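Local coordinates for metallo-beta-lactamase domain-containing protein (Enterococcus faecalis, PDB 2AZ4), which is of unknown function but binds two zinc ions in a metallo-beta-lactamase fold and may act as an RNA-binding exonuclease, at residues Gly188-His193 with Asp389-Leu394; Phe183-Gly188 with Leu201-Lys206; Val163-Asp168 with Ala172-Ile177; Lys410-Asn413 with Glu417-Leu420; Leu16-Thr21 with Ser219-Glu224. All coordinates share one frame; numbering follows the deposited sequence.

Contact 1: residues Gly188-His193 with Asp389-Leu394. With ZN (zinc ion), chain C; ZN (zinc ion), chain D.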
# COMPACT_ATOMS: atom_id res chain seq x y z
N GLY A 188 8.52 2.17 -6.32
CA GLY A 188 7.47 1.99 -5.32
C GLY A 188 7.36 0.49 -5.09
O GLY A 188 8.35 -0.24 -5.25
N ASP A 189 6.17 0.05 -4.72
CA ASP A 189 5.84 -1.37 -4.66
C ASP A 189 5.15 -1.78 -5.94
O ASP A 189 4.35 -1.00 -6.47
CB ASP A 189 4.87 -1.62 -3.51
CG ASP A 189 5.51 -1.55 -2.16
OD1 ASP A 189 6.73 -1.28 -2.04
OD2 ASP A 189 4.78 -1.78 -1.19
N LEU A 190 5.43 -3.00 -6.44
CA LEU A 190 4.91 -3.47 -7.73
C LEU A 190 5.02 -4.96 -8.00
O LEU A 190 5.76 -5.69 -7.36
CB LEU A 190 5.52 -2.73 -8.92
CG LEU A 190 6.99 -2.35 -9.15
CD1 LEU A 190 8.08 -3.08 -8.37
CD2 LEU A 190 7.30 -2.29 -10.62
N ARG A 191 4.27 -5.41 -9.01
CA ARG A 191 4.19 -6.84 -9.35
C ARG A 191 3.84 -6.96 -10.82
O ARG A 191 3.56 -5.96 -11.48
CB ARG A 191 3.13 -7.54 -8.47
CG ARG A 191 1.71 -6.96 -8.67
CD ARG A 191 0.66 -7.71 -7.86
NE ARG A 191 -0.63 -7.03 -7.89
CZ ARG A 191 -1.72 -7.44 -7.24
NH1 ARG A 191 -1.69 -8.51 -6.47
NH2 ARG A 191 -2.85 -6.75 -7.34
N LEU A 192 3.83 -8.20 -11.31
CA LEU A 192 3.49 -8.49 -12.70
C LEU A 192 2.35 -9.51 -12.82
O LEU A 192 2.07 -10.01 -13.93
CB LEU A 192 4.74 -9.03 -13.43
CG LEU A 192 5.73 -7.99 -13.98
CD1 LEU A 192 6.98 -8.66 -14.55
CD2 LEU A 192 5.05 -7.14 -15.07
N HIS A 193 1.70 -9.82 -11.70
CA HIS A 193 0.61 -10.79 -11.70
C HIS A 193 -0.74 -10.23 -11.19
O HIS A 193 -1.63 -10.98 -10.80
CB HIS A 193 1.01 -12.04 -10.90
CG HIS A 193 1.16 -11.80 -9.44
ND1 HIS A 193 2.34 -11.36 -8.86
CD2 HIS A 193 0.27 -11.92 -8.42
CE1 HIS A 193 2.17 -11.23 -7.56
NE2 HIS A 193 0.93 -11.57 -7.26
N ASP A 389 13.51 -10.23 -11.08
CA ASP A 389 14.53 -10.40 -12.13
C ASP A 389 14.04 -10.02 -13.52
O ASP A 389 14.78 -9.45 -14.31
CB ASP A 389 15.05 -11.85 -12.16
CG ASP A 389 15.78 -12.24 -10.88
OD1 ASP A 389 16.45 -11.37 -10.28
OD2 ASP A 389 15.68 -13.42 -10.48
N LYS A 390 12.78 -10.34 -13.84
CA LYS A 390 12.25 -9.96 -15.15
C LYS A 390 12.13 -8.45 -15.28
O LYS A 390 12.37 -7.90 -16.35
CB LYS A 390 10.91 -10.64 -15.44
CG LYS A 390 11.03 -12.08 -15.88
CD LYS A 390 9.74 -12.88 -15.62
CE LYS A 390 10.02 -14.38 -15.79
NZ LYS A 390 8.85 -15.29 -15.52
N ILE A 391 11.78 -7.77 -14.19
CA ILE A 391 11.61 -6.31 -14.24
C ILE A 391 12.97 -5.68 -14.52
O ILE A 391 13.08 -4.84 -15.39
CB ILE A 391 10.96 -5.76 -12.95
CG1 ILE A 391 9.47 -6.13 -12.92
CG2 ILE A 391 11.17 -4.24 -12.84
CD1 ILE A 391 8.77 -6.01 -11.53
N ILE A 392 13.99 -6.13 -13.80
CA ILE A 392 15.37 -5.66 -14.00
C ILE A 392 15.83 -5.94 -15.43
O ILE A 392 16.41 -5.08 -16.08
CB ILE A 392 16.34 -6.29 -12.98
CG1 ILE A 392 15.96 -5.87 -11.55
CG2 ILE A 392 17.83 -5.93 -13.31
CD1 ILE A 392 16.45 -6.78 -10.47
N ALA A 393 15.51 -7.14 -15.93
CA ALA A 393 15.82 -7.49 -17.33
C ALA A 393 15.15 -6.55 -18.33
O ALA A 393 15.81 -6.10 -19.27
CB ALA A 393 15.47 -8.96 -17.62
N LEU A 394 13.87 -6.23 -18.14
CA LEU A 394 13.19 -5.29 -19.04
C LEU A 394 13.75 -3.88 -19.00
O LEU A 394 13.82 -3.21 -20.04
CB LEU A 394 11.67 -5.28 -18.81
CG LEU A 394 10.87 -6.51 -19.23
CD1 LEU A 394 9.58 -6.56 -18.43
CD2 LEU A 394 10.59 -6.48 -20.72
ZN ZN C . 2.42 -1.70 -0.77
ZN ZN D . 5.50 -1.41 0.90
O HOH W 1 2.71 -3.65 0.19
O HOH W 2 3.21 -1.47 1.39
O HOH W 3 5.16 -3.68 1.39
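Leu-192 and Ile-391 mark the closest backbone approach, with 8.5 Å between their CA atoms, so the loop 188-193 and the helical turn 389-394 meet through side chains alone. The loop runs extended through Leu-190 and Arg-191; the other segment is regular helix, with Ala-393 N bonded to Asp-389 O. Ile-391 reaches out from the helix between two leucines. Its CD1 meets Leu-190 CD2 tip to tip at 4.1 Å, while its CG1 lies 3.9 Å from Leu-192 CD1, the two side chains sliding past each other in opposite directions. In Leu-190, chi1 (43°) sets CG between the backbone N and the carbonyl carbon, a hindered placement from which the CD2 branch reaches the helix. Lys-390 adds only a looser touch of its CB on Leu-192 CD1.

This loop follows strand 182-186 in the metallo-beta-lactamase fold, and it carries the aspartate that joins the two metals. Asp-189 OD2 lies 2.4 Å from the zinc ion of chain C and 2.2 Å from the zinc ion of chain D, so a single carboxylate oxygen bridges them; water 2 bridges them as well. His-92, His-94 and His-167 complete the protein ligands of the first zinc, Asp-96, His-97 and His-404 those of the second. Arg-191, on the side away from the helix, pairs with Asp-166 and Glu-237, and its CD lies over the rim of one face of the His-193 ring.

Contact 2: residues Phe183-Gly188 with Leu201-Lys206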
# COMPACT_ATOMS: atom_id res chain seq x y z
N PHE A 183 18.77 10.68 -14.94
CA PHE A 183 17.49 10.01 -15.03
C PHE A 183 17.54 8.85 -14.05
O PHE A 183 18.33 7.92 -14.22
CB PHE A 183 17.27 9.48 -16.47
CG PHE A 183 16.09 8.54 -16.62
CD1 PHE A 183 14.91 8.73 -15.88
CD2 PHE A 183 16.14 7.49 -17.52
CE1 PHE A 183 13.83 7.86 -16.01
CE2 PHE A 183 15.05 6.62 -17.68
CZ PHE A 183 13.89 6.80 -16.93
N ILE A 184 16.71 8.93 -13.01
CA ILE A 184 16.64 7.89 -11.99
C ILE A 184 15.18 7.46 -11.77
O ILE A 184 14.27 8.15 -12.17
CB ILE A 184 17.34 8.32 -10.69
CG1 ILE A 184 16.57 9.43 -9.97
CG2 ILE A 184 18.81 8.73 -10.98
CD1 ILE A 184 17.15 9.75 -8.61
N THR A 185 14.99 6.30 -11.16
CA THR A 185 13.68 5.68 -11.11
C THR A 185 13.46 5.04 -9.75
O THR A 185 14.34 4.36 -9.24
CB THR A 185 13.57 4.58 -12.20
OG1 THR A 185 13.77 5.19 -13.49
CG2 THR A 185 12.20 3.93 -12.16
N TYR A 186 12.27 5.28 -9.18
CA TYR A 186 11.84 4.71 -7.92
C TYR A 186 10.64 3.84 -8.22
O TYR A 186 9.65 4.34 -8.72
CB TYR A 186 11.45 5.84 -6.97
CG TYR A 186 10.81 5.35 -5.69
CD1 TYR A 186 11.46 4.43 -4.85
CD2 TYR A 186 9.52 5.77 -5.34
CE1 TYR A 186 10.86 3.98 -3.66
CE2 TYR A 186 8.91 5.33 -4.16
CZ TYR A 186 9.58 4.44 -3.33
OH TYR A 186 8.99 4.01 -2.17
N THR A 187 10.72 2.54 -7.95
CA THR A 187 9.66 1.62 -8.39
C THR A 187 8.38 1.71 -7.56
O THR A 187 7.30 1.35 -8.03
CB THR A 187 10.11 0.12 -8.38
OG1 THR A 187 10.49 -0.27 -7.05
CG2 THR A 187 11.25 -0.10 -9.33
N GLY A 188 8.52 2.17 -6.32
CA GLY A 188 7.47 1.99 -5.32
C GLY A 188 7.36 0.49 -5.09
O GLY A 188 8.35 -0.24 -5.25
N LEU A 201 4.52 -3.40 -17.09
CA LEU A 201 5.26 -3.52 -18.35
C LEU A 201 5.52 -2.16 -19.01
O LEU A 201 6.65 -1.89 -19.40
CB LEU A 201 4.54 -4.44 -19.34
CG LEU A 201 4.50 -5.91 -18.92
CD1 LEU A 201 3.84 -6.73 -20.05
CD2 LEU A 201 5.91 -6.45 -18.63
N ALA A 202 4.48 -1.33 -19.13
CA ALA A 202 4.62 0.01 -19.67
C ALA A 202 5.58 0.86 -18.85
O ALA A 202 6.30 1.70 -19.40
CB ALA A 202 3.27 0.70 -19.78
N PHE A 203 5.61 0.63 -17.54
CA PHE A 203 6.54 1.34 -16.66
C PHE A 203 7.99 0.97 -16.99
O PHE A 203 8.86 1.83 -17.04
CB PHE A 203 6.23 1.01 -15.19
CG PHE A 203 7.41 1.17 -14.28
CD1 PHE A 203 7.90 2.44 -13.98
CD2 PHE A 203 8.06 0.06 -13.75
CE1 PHE A 203 9.02 2.60 -13.14
CE2 PHE A 203 9.17 0.20 -12.93
CZ PHE A 203 9.65 1.49 -12.62
N CYS A 204 8.25 -0.33 -17.15
CA CYS A 204 9.60 -0.82 -17.46
C CYS A 204 10.13 -0.21 -18.76
O CYS A 204 11.31 0.17 -18.83
CB CYS A 204 9.57 -2.35 -17.57
SG CYS A 204 9.38 -3.23 -16.03
N GLU A 205 9.26 -0.08 -19.75
CA GLU A 205 9.60 0.57 -21.03
C GLU A 205 9.95 2.05 -20.87
O GLU A 205 10.85 2.57 -21.54
CB GLU A 205 8.45 0.43 -22.02
CG GLU A 205 8.70 1.11 -23.38
CD GLU A 205 10.00 0.64 -24.05
OE1 GLU A 205 10.02 -0.53 -24.54
OE2 GLU A 205 11.00 1.41 -24.08
N LYS A 206 9.22 2.75 -20.01
CA LYS A 206 9.53 4.14 -19.70
C LYS A 206 10.82 4.24 -18.90
O LYS A 206 11.57 5.22 -19.01
CB LYS A 206 8.38 4.77 -18.93
CG LYS A 206 7.15 5.07 -19.76
CD LYS A 206 6.14 5.91 -18.93
CE LYS A 206 5.15 6.64 -19.80
NZ LYS A 206 5.64 7.96 -20.28
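Thr-185 and Thr-187 present their methyl groups to the ring of Phe-203, and these apolar touches form the middle of the contact. Thr-185 CG2 comes in at the ring edge, near its plane, and sits 3.6 Å from Phe-203 CZ and equally near CE1. With OG1 of Thr-185 beside the backbone N (chi1 -60°), CG2 is anti to that N and points at the helix, and OG1 bonds Thr-210. Thr-187 CG2 approaches the same end of the ring obliquely, 4.0 Å from Phe-203 CZ. Two methyls, from alternate residues of the strand and the turn after it, thus meet the far end of the phenyl.

A second kind of touch brings an aromatic ring against a backbone carbonyl: Phe-183 CZ lies 3.5 Å from Lys-206 O, the oxygen standing oblique to the ring. The Lys-206 side chain leads away and ends in a salt bridge with Glu-161.

No hydrogen bond crosses between the segments, but one fixes the end of the first. Thr-187 OG1 donates to Gly-188 O at 2.8 Å and also bonds Glu-216 N. Gly-188 N, in turn, stands over the centre of the Tyr-186 ring.

Strand 182-186 and helix 197-207 are the first two elements of a beta-alpha-beta unit completed by strand 212-216; the helix lies against the sheet, with Phe-203 also touching Ala-174 of strand 173-179, and helix 385-395 packs beside it at Cys-204.

Contact 3: residues Val163-Asp168 with Ala172-Ile177. With ZN (zinc ion), chain C.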
# COMPACT_ATOMS: atom_id res chain seq x y z
N VAL A 163 3.96 7.37 -12.63
CA VAL A 163 3.60 6.36 -13.61
C VAL A 163 2.89 5.25 -12.88
O VAL A 163 3.44 4.76 -11.91
CB VAL A 163 4.89 5.79 -14.27
CG1 VAL A 163 4.56 4.66 -15.25
CG2 VAL A 163 5.68 6.92 -15.01
N PRO A 164 1.70 4.81 -13.35
CA PRO A 164 0.94 3.74 -12.70
C PRO A 164 1.66 2.41 -12.81
O PRO A 164 2.28 2.08 -13.85
CB PRO A 164 -0.37 3.70 -13.49
CG PRO A 164 0.02 4.23 -14.87
CD PRO A 164 1.00 5.32 -14.55
N VAL A 165 1.57 1.65 -11.73
CA VAL A 165 2.22 0.39 -11.63
C VAL A 165 1.24 -0.60 -10.99
O VAL A 165 0.39 -0.19 -10.22
CB VAL A 165 3.52 0.63 -10.85
CG1 VAL A 165 3.51 0.04 -9.46
CG2 VAL A 165 4.74 0.44 -11.72
N ASP A 166 1.35 -1.89 -11.34
CA ASP A 166 0.45 -2.92 -10.84
C ASP A 166 0.88 -3.27 -9.39
O ASP A 166 2.03 -3.63 -9.13
CB ASP A 166 0.53 -4.11 -11.83
CG ASP A 166 -0.08 -5.42 -11.32
OD1 ASP A 166 -0.78 -5.44 -10.27
OD2 ASP A 166 0.20 -6.47 -11.99
N HIS A 167 -0.04 -3.08 -8.45
CA HIS A 167 0.19 -3.42 -7.03
C HIS A 167 -1.20 -3.70 -6.41
O HIS A 167 -2.22 -3.40 -7.02
CB HIS A 167 0.95 -2.27 -6.33
CG HIS A 167 1.35 -2.55 -4.91
ND1 HIS A 167 1.95 -3.73 -4.51
CD2 HIS A 167 1.27 -1.78 -3.79
CE1 HIS A 167 2.18 -3.69 -3.21
NE2 HIS A 167 1.79 -2.52 -2.75
N ASP A 168 -1.26 -4.32 -5.24
CA ASP A 168 -2.55 -4.61 -4.63
C ASP A 168 -3.20 -3.38 -3.98
O ASP A 168 -4.30 -3.50 -3.47
CB ASP A 168 -2.48 -5.82 -3.67
CG ASP A 168 -1.51 -5.60 -2.52
OD1 ASP A 168 -0.70 -4.68 -2.64
OD2 ASP A 168 -1.55 -6.34 -1.50
N ALA A 172 -1.53 2.78 -7.30
CA ALA A 172 -0.09 2.66 -7.03
C ALA A 172 0.72 3.16 -8.21
O ALA A 172 0.31 2.97 -9.36
CB ALA A 172 0.28 1.20 -6.73
N SER A 173 1.85 3.80 -7.90
CA SER A 173 2.70 4.41 -8.93
C SER A 173 4.19 4.24 -8.65
O SER A 173 4.59 3.84 -7.53
CB SER A 173 2.38 5.89 -9.06
OG SER A 173 2.72 6.57 -7.86
N ALA A 174 4.98 4.51 -9.68
CA ALA A 174 6.44 4.61 -9.63
C ALA A 174 6.80 6.02 -10.09
O ALA A 174 5.97 6.75 -10.66
CB ALA A 174 7.06 3.57 -10.57
N LEU A 175 8.03 6.44 -9.81
CA LEU A 175 8.43 7.80 -10.16
C LEU A 175 9.59 7.73 -11.13
O LEU A 175 10.53 6.94 -10.91
CB LEU A 175 8.83 8.59 -8.90
CG LEU A 175 7.85 8.62 -7.71
CD1 LEU A 175 8.48 9.42 -6.59
CD2 LEU A 175 6.47 9.24 -8.11
N LEU A 176 9.51 8.50 -12.21
CA LEU A 176 10.64 8.67 -13.10
C LEU A 176 11.12 10.09 -12.87
O LEU A 176 10.38 11.05 -13.10
CB LEU A 176 10.26 8.49 -14.57
CG LEU A 176 9.65 7.19 -15.06
CD1 LEU A 176 9.49 7.32 -16.55
CD2 LEU A 176 10.51 6.03 -14.76
N ILE A 177 12.37 10.21 -12.43
CA ILE A 177 12.90 11.49 -11.96
C ILE A 177 14.03 12.02 -12.84
O ILE A 177 15.03 11.33 -13.03
CB ILE A 177 13.36 11.35 -10.48
CG1 ILE A 177 12.17 10.95 -9.60
CG2 ILE A 177 14.01 12.66 -9.94
CD1 ILE A 177 12.55 10.03 -8.41
ZN ZN C . 2.42 -1.70 -0.77
O HOH W 1 2.71 -3.65 0.19
O HOH W 2 3.21 -1.47 1.39
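Val-163 and Ala-174 form an antiparallel hydrogen-bonded pair: Ala-174 N gives to Val-163 O at 2.7 Å, and Val-163 N returns a bond to Ala-174 O at 2.9 Å, both nearly straight. They belong to the beta hairpin of strands 158-164 and 173-179, whose connection carries a zinc ligand of the metallo-beta-lactamase fold. A third bond, Val-165 N to Ala-172 O at 3.0 Å, continues the pairing past the strand end, although here the donor stands 38° out of the carbonyl plane. Pro-164 cannot donate, but its CA makes a CA-H...O contact with that same Ala-172 O.

Beyond the backbone, Val-163 CG2 packs on Leu-176 CG at 4.0 Å, the two side chains crossing at a slant, and Val-165 CG2 lies against Ala-174 CB. Val-165 also touches Phe-203 of helix 197-207.

His-167 lies at the metal end. Its CG is anti to the backbone N (chi1 -175°), which carries the imidazole out to the metal. ND1 is bonded to Gly-381 O, which fixes the rotation of the ring, and NE2 binds the zinc ion of chain C at 2.2 Å. Asp-168 OD1 lies over the rim of one ring face. The CB of Ala-172 sits at the ring edge and closes to 3.6 Å on His-167 CB.

Contact 4: residues Lys410-Asn413 with Glu417-Leu420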
# COMPACT_ATOMS: atom_id res chain seq x y z
N LYS A 410 20.48 -10.32 -2.53
CA LYS A 410 19.80 -11.27 -3.42
C LYS A 410 19.30 -10.62 -4.72
O LYS A 410 19.03 -11.32 -5.71
CB LYS A 410 18.68 -11.98 -2.68
CG LYS A 410 19.17 -12.93 -1.60
CD LYS A 410 18.00 -13.65 -0.89
CE LYS A 410 17.27 -14.63 -1.81
NZ LYS A 410 17.75 -16.05 -1.68
N LEU A 411 19.19 -9.29 -4.73
CA LEU A 411 18.77 -8.57 -5.92
C LEU A 411 19.95 -8.16 -6.80
O LEU A 411 20.70 -7.23 -6.46
CB LEU A 411 17.90 -7.34 -5.56
CG LEU A 411 16.88 -6.96 -6.63
CD1 LEU A 411 15.79 -8.05 -6.82
CD2 LEU A 411 16.24 -5.59 -6.35
N GLU A 412 20.08 -8.83 -7.94
CA GLU A 412 21.25 -8.70 -8.83
C GLU A 412 20.97 -7.92 -10.10
O GLU A 412 19.87 -8.00 -10.68
CB GLU A 412 21.78 -10.08 -9.20
CG GLU A 412 22.55 -10.79 -8.08
CD GLU A 412 22.77 -12.27 -8.35
OE1 GLU A 412 23.02 -12.64 -9.51
OE2 GLU A 412 22.69 -13.05 -7.37
N ASN A 413 21.99 -7.19 -10.55
CA ASN A 413 21.95 -6.46 -11.81
C ASN A 413 22.97 -7.03 -12.84
O ASN A 413 24.13 -6.62 -12.84
CB ASN A 413 22.23 -4.98 -11.57
CG ASN A 413 22.03 -4.14 -12.81
OD1 ASN A 413 21.38 -4.56 -13.78
ND2 ASN A 413 22.56 -2.92 -12.78
N GLU A 417 25.95 -2.05 -12.56
CA GLU A 417 26.47 -2.07 -11.20
C GLU A 417 25.34 -2.12 -10.17
O GLU A 417 24.15 -2.06 -10.53
CB GLU A 417 27.40 -0.87 -10.96
CG GLU A 417 28.88 -1.14 -11.27
CD GLU A 417 29.62 -1.95 -10.18
OE1 GLU A 417 29.00 -2.29 -9.13
OE2 GLU A 417 30.83 -2.25 -10.38
N ARG A 418 25.72 -2.26 -8.91
CA ARG A 418 24.78 -2.31 -7.80
C ARG A 418 25.33 -1.57 -6.60
O ARG A 418 26.53 -1.62 -6.33
CB ARG A 418 24.48 -3.76 -7.42
CG ARG A 418 23.42 -3.90 -6.34
CD ARG A 418 23.13 -5.35 -6.08
NE ARG A 418 24.24 -6.02 -5.40
CZ ARG A 418 24.23 -7.31 -5.04
NH1 ARG A 418 23.18 -8.08 -5.30
NH2 ARG A 418 25.28 -7.82 -4.41
N ILE A 419 24.43 -0.88 -5.89
CA ILE A 419 24.74 -0.21 -4.63
C ILE A 419 23.78 -0.72 -3.57
O ILE A 419 22.56 -0.66 -3.76
CB ILE A 419 24.58 1.32 -4.73
CG1 ILE A 419 25.66 1.92 -5.63
CG2 ILE A 419 24.61 1.96 -3.33
CD1 ILE A 419 25.45 3.38 -5.97
N LEU A 420 24.33 -1.21 -2.47
CA LEU A 420 23.54 -1.61 -1.32
C LEU A 420 23.65 -0.48 -0.32
O LEU A 420 24.70 -0.30 0.31
CB LEU A 420 24.06 -2.92 -0.72
CG LEU A 420 24.16 -4.14 -1.64
CD1 LEU A 420 24.71 -5.31 -0.88
CD2 LEU A 420 22.83 -4.49 -2.29
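Arg-418 NH1 donates to Leu-411 O at 2.9 Å, and Asn-413 ND2 donates to Glu-417 O, also at 2.9 Å, so each segment offers one side-chain donor to a backbone carbonyl of the other. Both bonds are nearly straight, the amide's reaching 176° at the hydrogen. They differ at the acceptor. Leu-411 O lies in the guanidinium plane, yet NH1 stands well above the carbonyl plane, 64° out of it; ND2 is tilted only modestly from the plane of its carbonyl, and Glu-417 O lies in the plane of the amide. Arg-418 CD also packs close to Leu-411 O, and Glu-412 CG touches Arg-418 NH1 obliquely at 3.9 Å.

Glu-417 belongs to the short strand 417-418, an outermost strand of the sheet that contains 399-403, and the two bonds tie it to the loop leading in from that neighbour.

Further bonds hold both donors in place. NH1 of Arg-418 also gives to Glu-409 O, and ND2 of Asn-413 to Pro-397 O, while Asn-413 OD1 accepts from Tyr-415 N, which settles the amide's orientation. Arg-418 itself bends at chi3 (71°), which brings NH1 to the loop carbonyls of Leu-411 and Glu-409. Inward, Leu-411 packs on Leu-388 and Ile-392 of helix 385-395.

Contact 5: residues Leu16-Thr21 with Ser219-Glu224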
# COMPACT_ATOMS: atom_id res chain seq x y z
N LEU A 16 16.93 -1.67 5.20
CA LEU A 16 16.94 -2.97 5.90
C LEU A 16 15.72 -3.13 6.81
O LEU A 16 15.80 -3.63 7.95
CB LEU A 16 18.27 -3.24 6.65
CG LEU A 16 18.90 -4.61 6.34
CD1 LEU A 16 18.07 -5.78 6.83
CD2 LEU A 16 19.22 -4.80 4.85
N THR A 17 14.59 -2.68 6.28
CA THR A 17 13.33 -2.81 6.94
C THR A 17 12.26 -2.61 5.88
O THR A 17 12.46 -1.90 4.91
CB THR A 17 13.21 -1.81 8.14
OG1 THR A 17 12.00 -2.07 8.85
CG2 THR A 17 13.26 -0.36 7.69
N ILE A 18 11.15 -3.31 6.02
CA ILE A 18 10.10 -3.18 5.03
C ILE A 18 9.12 -2.13 5.52
O ILE A 18 8.15 -2.44 6.20
CB ILE A 18 9.46 -4.55 4.72
CG1 ILE A 18 10.59 -5.51 4.27
CG2 ILE A 18 8.37 -4.40 3.67
CD1 ILE A 18 10.14 -6.80 3.61
N GLY A 19 9.43 -0.87 5.22
CA GLY A 19 8.58 0.24 5.62
C GLY A 19 9.38 1.46 6.00
O GLY A 19 10.46 1.36 6.59
N GLY A 20 8.85 2.62 5.64
CA GLY A 20 9.47 3.87 6.05
C GLY A 20 10.55 4.36 5.12
O GLY A 20 11.40 5.15 5.55
N THR A 21 10.52 3.92 3.86
CA THR A 21 11.40 4.51 2.82
C THR A 21 11.19 6.00 2.70
O THR A 21 10.08 6.47 2.41
CB THR A 21 11.20 3.88 1.43
OG1 THR A 21 11.45 2.48 1.50
CG2 THR A 21 12.18 4.46 0.43
N SER A 219 9.54 -9.66 -1.82
CA SER A 219 9.30 -11.10 -1.89
C SER A 219 10.55 -11.95 -1.58
O SER A 219 10.43 -13.05 -1.04
CB SER A 219 8.70 -11.51 -3.22
OG SER A 219 9.65 -11.37 -4.26
N ILE A 220 11.73 -11.45 -1.94
CA ILE A 220 12.98 -12.16 -1.63
C ILE A 220 13.43 -12.03 -0.16
O ILE A 220 14.41 -12.65 0.25
CB ILE A 220 14.14 -11.70 -2.54
CG1 ILE A 220 14.23 -10.17 -2.53
CG2 ILE A 220 14.00 -12.27 -3.93
CD1 ILE A 220 15.52 -9.62 -3.05
N SER A 221 12.71 -11.24 0.64
CA SER A 221 13.07 -11.03 2.04
C SER A 221 12.70 -12.19 2.94
O SER A 221 13.19 -12.29 4.05
CB SER A 221 12.40 -9.77 2.57
OG SER A 221 12.89 -8.63 1.92
N PHE A 222 11.79 -13.04 2.46
CA PHE A 222 11.20 -14.10 3.25
C PHE A 222 11.35 -15.41 2.49
O PHE A 222 10.86 -15.52 1.35
CB PHE A 222 9.71 -13.80 3.50
CG PHE A 222 9.47 -12.45 4.11
CD1 PHE A 222 9.11 -11.36 3.31
CD2 PHE A 222 9.63 -12.24 5.47
CE1 PHE A 222 8.90 -10.09 3.86
CE2 PHE A 222 9.43 -10.98 6.04
CZ PHE A 222 9.06 -9.91 5.23
N PRO A 223 12.07 -16.39 3.07
CA PRO A 223 12.23 -17.69 2.42
C PRO A 223 10.89 -18.39 2.20
O PRO A 223 9.97 -18.23 3.00
CB PRO A 223 13.07 -18.49 3.44
CG PRO A 223 13.77 -17.44 4.26
CD PRO A 223 12.79 -16.31 4.35
N GLU A 224 10.79 -19.15 1.11
CA GLU A 224 9.59 -19.95 0.88
C GLU A 224 9.35 -20.88 2.07
O GLU A 224 10.27 -21.60 2.50
CB GLU A 224 9.69 -20.76 -0.42
CG GLU A 224 8.42 -21.55 -0.76
CD GLU A 224 8.51 -22.26 -2.10
OE1 GLU A 224 8.29 -23.50 -2.13
OE2 GLU A 224 8.79 -21.59 -3.13
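Ile-18 and Phe-222 come from opposite directions, and the meeting falls to the isoleucine's terminal methyl: Ile-18 CD1 is 3.5 Å from Phe-222 CE1, and CZ is nearly as close. The methyl stands oblique to the ring. Phe-222 has its CG anti to the carbonyl carbon (chi1 -54°), which swings the phenyl back toward Ile-18 although its CB does not point there. One face of the ring is lined by the neighbouring Ser-221 CB, 3.6 Å above the plane and offset toward the rim.

The serine completes the contact, its OG lying 3.7 Å from Ile-18 CD1. That is plain van der Waals packing; the hydroxyl oxygen is hydrogen-bonded to Leu-406 N and Gly-217 O, which hold it in place beside the isoleucine.

Two loops of the metallo-beta-lactamase fold meet here at the zinc site, one joining strands 7-13 and 22-27, the other leaving strand 212-216. The Ile-18 side chain comes within about 5 Å of the zinc ion of chain D, nearest atoms, and touches His-404, a ligand of that zinc. Past it the first loop turns through Gly-19 and Gly-20, both with positive phi (144° and 87°), and Gly-20 is backbone-bonded to Asp-96, another ligand of that metal.

The dinuclear zinc site draws contacts 1, 3 and 5 together. Contacts 1 and 3 supply ligands to the same zinc ion and share two waters; a salt bridge from Arg-191 NE to Asp-166 OD1, 2.9 Å, ties their loops together. Contact 5, its centre about 15 Å from the centre of contact 1, borders the second zinc, which Asp-189 also binds. Contact 2 leads toward the site, sharing Gly-188 with contact 1 and joining contact 3 through sheet bonds such as Tyr-186 O to Leu-175 N. Ile-391 CG2 reaches Cys-204 SG at 3.8 Å, packing helix on helix between contacts 1 and 2. Contact 4 lies farther out and touches contact 5 where Lys-410 CD meets Ile-220 O at 3.9 Å.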